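Long-range contact in sulfite reductase [ferredoxin] (Mycobacterium tuberculosis, PDB 1ZJ8), which reduces sulfite to sulfide with electrons from ferredoxin, using a siroheme and a [4Fe-4S] cluster, probably for the biosynthesis of sulfur-containing amino acids and cofactors: residues Ala516-Thr528 with Ala554-Arg566. Sequence-based numbering, arbitrary orientation.
Sequences AGFGRKLRQHKVT and AQWVIRAEEDDLR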
ATOM      1  N   ALA A 516       2.611   5.867 -18.103  1.00 48.14           N
ATOM      2  CA  ALA A 516       2.889   6.062 -16.687  1.00 48.38           C
ATOM      3  C   ALA A 516       4.163   6.880 -16.548  1.00 48.69           C
ATOM      4  O   ALA A 516       5.178   6.584 -17.179  1.00 48.52           O
ATOM      5  CB  ALA A 516       3.048   4.728 -15.983  1.00 48.08           C
ATOM      6  N   GLY A 517       4.089   7.926 -15.741  1.00 49.20           N
ATOM      7  CA  GLY A 517       5.237   8.770 -15.474  1.00 49.69           C
ATOM      8  C   GLY A 517       5.028   9.458 -14.152  1.00 50.14           C
ATOM      9  O   GLY A 517       3.898   9.556 -13.659  1.00 50.04           O
ATOM     10  N   PHE A 518       6.114   9.943 -13.573  1.00 50.84           N
ATOM     11  CA  PHE A 518       6.037  10.608 -12.278  1.00 51.57           C
ATOM     12  C   PHE A 518       5.679  12.077 -12.439  1.00 52.29           C
ATOM     13  O   PHE A 518       5.691  12.618 -13.552  1.00 51.99           O
ATOM     14  CB  PHE A 518       7.330  10.407 -11.511  1.00 51.26           C
ATOM     15  CG  PHE A 518       7.707   8.970 -11.393  1.00 51.29           C
ATOM     16  CD1 PHE A 518       6.915   8.102 -10.647  1.00 51.24           C
ATOM     17  CD2 PHE A 518       8.816   8.467 -12.072  1.00 51.31           C
ATOM     18  CE1 PHE A 518       7.236   6.762 -10.548  1.00 51.56           C
ATOM     19  CE2 PHE A 518       9.149   7.130 -11.989  1.00 51.44           C
ATOM     20  CZ  PHE A 518       8.360   6.266 -11.222  1.00 52.09           C
ATOM     21  N   GLY A 519       5.313  12.704 -11.326  1.00 53.56           N
ATOM     22  CA  GLY A 519       4.906  14.106 -11.326  1.00 54.45           C
ATOM     23  C   GLY A 519       6.126  15.001 -11.318  1.00 55.28           C
ATOM     24  O   GLY A 519       7.202  14.569 -10.900  1.00 55.18           O
ATOM     25  N   ARG A 520       5.963  16.242 -11.781  1.00 56.34           N
ATOM     26  CA  ARG A 520       7.065  17.195 -11.793  1.00 57.22           C
ATOM     27  C   ARG A 520       7.074  18.022 -10.508  1.00 57.92           C
ATOM     28  O   ARG A 520       6.030  18.323  -9.925  1.00 57.83           O
ATOM     29  CB  ARG A 520       7.081  18.067 -13.057  1.00 57.17           C
ATOM     30  CG  ARG A 520       5.729  18.514 -13.597  1.00 57.75           C
ATOM     31  CD  ARG A 520       5.864  19.588 -14.704  1.00 58.26           C
ATOM     32  NE  ARG A 520       6.421  20.860 -14.205  1.00 59.40           N
ATOM     33  CZ  ARG A 520       6.173  22.078 -14.710  1.00 59.58           C
ATOM     34  NH1 ARG A 520       5.349  22.262 -15.743  1.00 59.41           N
ATOM     35  NH2 ARG A 520       6.748  23.136 -14.157  1.00 59.38           N
ATOM     36  N   LYS A 521       8.282  18.352 -10.071  1.00 59.06           N
ATOM     37  CA  LYS A 521       8.529  19.013  -8.800  1.00 59.85           C
ATOM     38  C   LYS A 521       8.658  20.485  -9.147  1.00 60.77           C
ATOM     39  O   LYS A 521       9.068  20.809 -10.255  1.00 60.91           O
ATOM     40  CB  LYS A 521       9.825  18.472  -8.183  1.00 59.73           C
ATOM     41  CG  LYS A 521      10.030  16.955  -8.410  1.00 59.80           C
ATOM     42  CD  LYS A 521      11.418  16.462  -8.014  1.00 59.70           C
ATOM     43  CE  LYS A 521      11.605  16.451  -6.504  1.00 59.46           C
ATOM     44  NZ  LYS A 521      12.313  15.233  -6.046  1.00 58.72           N
ATOM     45  N   LEU A 522       8.284  21.378  -8.235  1.00 62.15           N
ATOM     46  CA  LEU A 522       8.365  22.810  -8.527  1.00 63.11           C
ATOM     47  C   LEU A 522       9.518  23.481  -7.796  1.00 64.24           C
ATOM     48  O   LEU A 522       9.931  23.062  -6.708  1.00 64.38           O
ATOM     49  CB  LEU A 522       7.029  23.524  -8.280  1.00 63.39           C
ATOM     50  CG  LEU A 522       5.947  23.280  -9.355  1.00 63.32           C
ATOM     51  CD1 LEU A 522       4.820  24.306  -9.215  1.00 63.49           C
ATOM     52  CD2 LEU A 522       6.506  23.286 -10.797  1.00 63.09           C
ATOM     53  N   ARG A 523       9.996  24.557  -8.420  1.00 65.75           N
ATOM     54  CA  ARG A 523      11.326  25.128  -8.171  1.00 66.22           C
ATOM     55  C   ARG A 523      11.529  25.642  -6.744  1.00 66.49           C
ATOM     56  O   ARG A 523      12.177  24.981  -5.926  1.00 66.73           O
ATOM     57  CB  ARG A 523      11.585  26.250  -9.206  1.00 66.50           C
ATOM     58  CG  ARG A 523      12.781  27.213  -8.913  1.00 67.17           C
ATOM     59  CD  ARG A 523      13.158  28.082 -10.139  1.00 67.97           C
ATOM     60  NE  ARG A 523      12.007  28.318 -11.027  1.00 69.47           N
ATOM     61  CZ  ARG A 523      12.078  28.649 -12.321  1.00 69.61           C
ATOM     62  NH1 ARG A 523      13.250  28.826 -12.939  1.00 70.45           N
ATOM     63  NH2 ARG A 523      10.950  28.822 -13.006  1.00 70.11           N
ATOM     64  N   GLN A 524      10.997  26.831  -6.471  1.00 66.75           N
ATOM     65  CA  GLN A 524      11.043  27.444  -5.142  1.00 66.63           C
ATOM     66  C   GLN A 524       9.592  27.388  -4.694  1.00 66.46           C
ATOM     67  O   GLN A 524       8.818  28.324  -4.945  1.00 66.53           O
ATOM     68  CB  GLN A 524      11.571  28.901  -5.170  1.00 66.92           C
ATOM     69  CG  GLN A 524      11.434  29.669  -3.816  1.00 67.30           C
ATOM     70  CD  GLN A 524      11.342  31.207  -3.956  1.00 67.24           C
ATOM     71  OE1 GLN A 524      12.106  31.825  -4.709  1.00 68.75           O
ATOM     72  NE2 GLN A 524      10.420  31.822  -3.202  1.00 66.13           N
ATOM     73  N   HIS A 525       9.232  26.258  -4.079  1.00 65.98           N
ATOM     74  CA  HIS A 525       7.850  25.966  -3.711  1.00 65.26           C
ATOM     75  C   HIS A 525       7.743  25.195  -2.399  1.00 64.69           C
ATOM     76  O   HIS A 525       8.293  24.102  -2.246  1.00 64.79           O
ATOM     77  CB  HIS A 525       7.190  25.164  -4.833  1.00 65.46           C
ATOM     78  CG  HIS A 525       5.710  25.347  -4.925  1.00 66.31           C
ATOM     79  ND1 HIS A 525       5.044  26.378  -4.293  1.00 66.68           N
ATOM     80  CD2 HIS A 525       4.769  24.656  -5.614  1.00 66.73           C
ATOM     81  CE1 HIS A 525       3.753  26.300  -4.569  1.00 66.51           C
ATOM     82  NE2 HIS A 525       3.562  25.264  -5.369  1.00 67.19           N
ATOM     83  N   LYS A 526       7.047  25.799  -1.445  1.00 63.83           N
ATOM     84  CA  LYS A 526       6.694  25.148  -0.200  1.00 63.19           C
ATOM     85  C   LYS A 526       5.235  25.516   0.062  1.00 62.15           C
ATOM     86  O   LYS A 526       4.845  26.665  -0.136  1.00 62.02           O
ATOM     87  CB  LYS A 526       7.602  25.622   0.951  1.00 63.56           C
ATOM     88  CG  LYS A 526       9.086  25.159   0.875  1.00 64.02           C
ATOM     89  CD  LYS A 526      10.008  26.099   1.707  1.00 64.15           C
ATOM     90  CE  LYS A 526      11.429  25.533   1.925  1.00 64.12           C
ATOM     91  NZ  LYS A 526      12.152  26.103   3.118  1.00 63.57           N
ATOM     92  N   VAL A 527       4.429  24.535   0.463  1.00 61.03           N
ATOM     93  CA  VAL A 527       3.030  24.777   0.844  1.00 60.13           C
ATOM     94  C   VAL A 527       2.865  24.372   2.302  1.00 59.14           C
ATOM     95  O   VAL A 527       3.096  23.213   2.659  1.00 58.96           O
ATOM     96  CB  VAL A 527       2.021  23.982  -0.036  1.00 60.07           C
ATOM     97  CG1 VAL A 527       0.596  24.159   0.489  1.00 59.92           C
ATOM     98  CG2 VAL A 527       2.101  24.423  -1.493  1.00 60.01           C
ATOM     99  N   THR A 528       2.489  25.324   3.147  1.00 57.97           N
ATOM    100  CA  THR A 528       2.304  25.025   4.554  1.00 57.34           C
ATOM    101  C   THR A 528       1.038  24.224   4.755  1.00 56.53           C
ATOM    102  O   THR A 528       0.079  24.351   3.993  1.00 56.37           O
ATOM    103  CB  THR A 528       2.199  26.289   5.374  1.00 57.41           C
ATOM    104  OG1 THR A 528       1.475  27.270   4.622  1.00 57.39           O
ATOM    105  CG2 THR A 528       3.589  26.815   5.716  1.00 57.19           C
ATOM    106  N   ALA A 554      -3.192  15.917 -15.687  1.00 56.81           N
ATOM    107  CA  ALA A 554      -1.785  15.551 -15.943  1.00 56.88           C
ATOM    108  C   ALA A 554      -1.256  16.079 -17.285  1.00 56.93           C
ATOM    109  O   ALA A 554      -0.051  16.287 -17.450  1.00 57.00           O
ATOM    110  CB  ALA A 554      -1.597  14.042 -15.866  1.00 56.55           C
ATOM    111  N   GLN A 555      -2.154  16.305 -18.238  1.00 57.22           N
ATOM    112  CA  GLN A 555      -1.790  16.917 -19.514  1.00 57.53           C
ATOM    113  C   GLN A 555      -1.658  18.442 -19.450  1.00 57.63           C
ATOM    114  O   GLN A 555      -0.721  18.993 -20.006  1.00 57.40           O
ATOM    115  CB  GLN A 555      -2.781  16.516 -20.599  1.00 57.57           C
ATOM    116  CG  GLN A 555      -2.589  15.079 -21.036  1.00 58.00           C
ATOM    117  CD  GLN A 555      -3.677  14.599 -21.958  1.00 58.13           C
ATOM    118  OE1 GLN A 555      -4.352  15.397 -22.627  1.00 58.48           O
ATOM    119  NE2 GLN A 555      -3.870  13.282 -21.995  1.00 58.94           N
ATOM    120  N   TRP A 556      -2.583  19.120 -18.780  1.00 57.93           N
ATOM    121  CA  TRP A 556      -2.516  20.575 -18.632  1.00 58.41           C
ATOM    122  C   TRP A 556      -1.241  21.027 -17.880  1.00 58.81           C
ATOM    123  O   TRP A 556      -0.728  22.131 -18.077  1.00 58.97           O
ATOM    124  CB  TRP A 556      -3.787  21.065 -17.930  1.00 58.32           C
ATOM    125  CG  TRP A 556      -3.757  22.493 -17.631  1.00 58.19           C
ATOM    126  CD1 TRP A 556      -3.897  23.510 -18.516  1.00 58.14           C
ATOM    127  CD2 TRP A 556      -3.531  23.089 -16.352  1.00 57.93           C
ATOM    128  NE1 TRP A 556      -3.783  24.717 -17.868  1.00 58.66           N
ATOM    129  CE2 TRP A 556      -3.558  24.488 -16.536  1.00 58.60           C
ATOM    130  CE3 TRP A 556      -3.320  22.579 -15.065  1.00 58.14           C
ATOM    131  CZ2 TRP A 556      -3.379  25.393 -15.475  1.00 58.39           C
ATOM    132  CZ3 TRP A 556      -3.140  23.473 -14.010  1.00 58.29           C
ATOM    133  CH2 TRP A 556      -3.169  24.867 -14.224  1.00 58.38           C
ATOM    134  N   VAL A 557      -0.727  20.137 -17.042  1.00 59.60           N
ATOM    135  CA  VAL A 557       0.478  20.359 -16.261  1.00 60.37           C
ATOM    136  C   VAL A 557       1.739  20.386 -17.150  1.00 61.29           C
ATOM    137  O   VAL A 557       2.791  20.889 -16.739  1.00 61.28           O
ATOM    138  CB  VAL A 557       0.557  19.253 -15.155  1.00 60.02           C
ATOM    139  CG1 VAL A 557       1.873  19.243 -14.436  1.00 60.17           C
ATOM    140  CG2 VAL A 557      -0.559  19.444 -14.161  1.00 59.93           C
ATOM    141  N   ILE A 558       1.640  19.876 -18.376  1.00 62.48           N
ATOM    142  CA  ILE A 558       2.750  19.996 -19.315  1.00 63.35           C
ATOM    143  C   ILE A 558       3.027  21.472 -19.653  1.00 63.96           C
ATOM    144  O   ILE A 558       4.185  21.886 -19.673  1.00 63.87           O
ATOM    145  CB  ILE A 558       2.539  19.150 -20.614  1.00 63.66           C
ATOM    146  CG1 ILE A 558       1.438  19.779 -21.525  1.00 64.31           C
ATOM    147  CG2 ILE A 558       2.351  17.658 -20.230  1.00 63.54           C
ATOM    148  CD1 ILE A 558       0.703  18.793 -22.517  1.00 63.87           C
ATOM    149  N   ARG A 559       1.979  22.272 -19.854  1.00 64.71           N
ATOM    150  CA  ARG A 559       2.140  23.542 -20.560  1.00 65.43           C
ATOM    151  C   ARG A 559       1.874  24.839 -19.785  1.00 66.09           C
ATOM    152  O   ARG A 559       2.530  25.847 -20.049  1.00 66.58           O
ATOM    153  CB  ARG A 559       1.290  23.516 -21.832  1.00 65.46           C
ATOM    154  CG  ARG A 559      -0.187  23.268 -21.606  1.00 65.38           C
ATOM    155  CD  ARG A 559      -0.977  24.003 -22.649  1.00 65.38           C
ATOM    156  NE  ARG A 559      -2.401  24.029 -22.356  1.00 65.77           N
ATOM    157  CZ  ARG A 559      -3.267  23.070 -22.680  1.00 65.80           C
ATOM    158  NH1 ARG A 559      -2.858  21.963 -23.305  1.00 65.29           N
ATOM    159  NH2 ARG A 559      -4.554  23.225 -22.364  1.00 65.01           N
ATOM    160  N   ALA A 560       0.928  24.851 -18.857  1.00 66.56           N
ATOM    161  CA  ALA A 560       0.602  26.110 -18.185  1.00 66.90           C
ATOM    162  C   ALA A 560       1.848  26.750 -17.550  1.00 67.16           C
ATOM    163  O   ALA A 560       2.797  26.061 -17.178  1.00 66.88           O
ATOM    164  CB  ALA A 560      -0.488  25.897 -17.156  1.00 67.04           C
ATOM    165  N   GLU A 561       1.845  28.070 -17.446  1.00 67.48           N
ATOM    166  CA  GLU A 561       2.996  28.778 -16.900  1.00 67.87           C
ATOM    167  C   GLU A 561       3.237  28.342 -15.454  1.00 67.74           C
ATOM    168  O   GLU A 561       2.313  27.951 -14.752  1.00 67.87           O
ATOM    169  CB  GLU A 561       2.780  30.286 -16.990  1.00 68.13           C
ATOM    170  CG  GLU A 561       2.572  30.803 -18.420  1.00 68.68           C
ATOM    171  CD  GLU A 561       1.839  32.141 -18.465  1.00 69.18           C
ATOM    172  OE1 GLU A 561       0.911  32.361 -17.645  1.00 70.63           O
ATOM    173  OE2 GLU A 561       2.189  32.977 -19.332  1.00 70.70           O
ATOM    174  N   GLU A 562       4.488  28.403 -15.020  1.00 67.58           N
ATOM    175  CA  GLU A 562       4.854  28.014 -13.659  1.00 67.47           C
ATOM    176  C   GLU A 562       4.156  28.835 -12.583  1.00 67.10           C
ATOM    177  O   GLU A 562       4.059  28.390 -11.445  1.00 67.16           O
ATOM    178  CB  GLU A 562       6.370  28.133 -13.475  1.00 67.64           C
ATOM    179  CG  GLU A 562       7.013  26.942 -12.778  1.00 68.35           C
ATOM    180  CD  GLU A 562       8.194  26.390 -13.559  1.00 70.35           C
ATOM    181  OE1 GLU A 562       8.877  27.175 -14.265  1.00 71.85           O
ATOM    182  OE2 GLU A 562       8.440  25.166 -13.482  1.00 71.74           O
ATOM    183  N   ASP A 563       3.697  30.035 -12.933  1.00 66.73           N
ATOM    184  CA  ASP A 563       2.906  30.860 -12.008  1.00 66.48           C
ATOM    185  C   ASP A 563       1.545  30.226 -11.755  1.00 66.02           C
ATOM    186  O   ASP A 563       1.046  30.260 -10.632  1.00 66.14           O
ATOM    187  CB  ASP A 563       2.636  32.269 -12.556  1.00 66.61           C
ATOM    188  CG  ASP A 563       3.878  32.950 -13.067  1.00 67.28           C
ATOM    189  OD1 ASP A 563       4.445  32.459 -14.077  1.00 67.65           O
ATOM    190  OD2 ASP A 563       4.264  33.985 -12.473  1.00 68.08           O
ATOM    191  N   ASP A 564       0.946  29.660 -12.800  1.00 65.23           N
ATOM    192  CA  ASP A 564      -0.364  29.013 -12.679  1.00 64.78           C
ATOM    193  C   ASP A 564      -0.369  27.722 -11.841  1.00 64.21           C
ATOM    194  O   ASP A 564      -1.434  27.145 -11.601  1.00 64.08           O
ATOM    195  CB  ASP A 564      -0.936  28.686 -14.065  1.00 64.77           C
ATOM    196  CG  ASP A 564      -1.406  29.914 -14.822  1.00 65.10           C
ATOM    197  OD1 ASP A 564      -1.239  31.054 -14.329  1.00 64.60           O
ATOM    198  OD2 ASP A 564      -1.959  29.721 -15.926  1.00 65.22           O
ATOM    199  N   LEU A 565       0.806  27.263 -11.411  1.00 63.55           N
ATOM    200  CA  LEU A 565       0.935  26.010 -10.670  1.00 63.28           C
ATOM    201  C   LEU A 565       1.444  26.206  -9.225  1.00 63.06           C
ATOM    202  O   LEU A 565       1.799  25.231  -8.563  1.00 62.84           O
ATOM    203  CB  LEU A 565       1.880  25.045 -11.418  1.00 63.17           C
ATOM    204  CG  LEU A 565       1.603  24.634 -12.881  1.00 62.94           C
ATOM    205  CD1 LEU A 565       2.750  23.778 -13.391  1.00 62.68           C
ATOM    206  CD2 LEU A 565       0.280  23.880 -13.077  1.00 62.02           C
ATOM    207  N   ARG A 566       1.458  27.445  -8.728  1.00 62.96           N
ATOM    208  CA  ARG A 566       2.044  27.740  -7.414  1.00 63.03           C
ATOM    209  C   ARG A 566       1.015  28.017  -6.331  1.00 62.55           C
ATOM    210  O   ARG A 566       0.060  28.736  -6.561  1.00 62.02           O
ATOM    211  CB  ARG A 566       2.985  28.926  -7.531  1.00 63.12           C
ATOM    212  CG  ARG A 566       4.255  28.554  -8.232  1.00 63.53           C
ATOM    213  CD  ARG A 566       5.304  29.629  -8.130  1.00 63.99           C
ATOM    214  NE  ARG A 566       6.613  29.002  -8.086  1.00 65.35           N
ATOM    215  CZ  ARG A 566       7.746  29.622  -7.777  1.00 66.83           C
ATOM    216  NH1 ARG A 566       7.772  30.928  -7.497  1.00 67.42           N
ATOM    217  NH2 ARG A 566       8.869  28.915  -7.764  1.00 66.72           N
TER
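The guanidinium of Arg-520 has CD1 of Leu-565 over one face, displaced toward the rim, while Val-557 O, tilted somewhat out of the guanidinium plane, and the carboxylate of Glu-562 lie near its edge. Other flat groups meet nearer the carboxy terminus: CG of Arg-566 lies over a face of the His-525 ring, and Gln-524 O stands over a face of the Arg-566 guanidinium, a position from which no hydrogen bond forms. CB of Arg-523 sits at the edge of that same guanidinium.

Arg-520 illustrates how one arginine can serve two acceptors. Its chain turns at chi3 (-66°), after CG and CD have run past CG1 of Val-557, each about 4.0 Å from it. NH1 then donates to Val-557 O at 3.1 Å, almost in line with the carbonyl but with a bent N-H...O angle of 137°. NH2 forms a salt bridge to Glu-562 OE2 at 2.7 Å, with the guanidinium and carboxylate planes nearly perpendicular (88°). The other carboxylate oxygen is used too: Arg-523 NH2 bridges to Glu-562 OE1 at 2.9 Å, so Glu-562 is shared by two arginines, which would be expected to favour its ionised form.

Beside the charged groups, Leu-522 and Leu-565 cross at about a right angle, CD1 of the former 3.7 Å from CB of the latter. Leu-522 also packs on Leu-508 of strand 500-508. Tyr-535 OH is hydrogen-bonded to Leu-565 O, and Arg-538 NE to Arg-566 O, joining the tail to helix 532-545.

Away from the siroheme and the cluster, this is a salt-bridge network flanked by leucine packing, joining the interrupted outermost strand 520-528 of a mixed sheet in the second nitrite/sulfite reductase 4Fe-4S domain to helix 553-559 and the chain terminus.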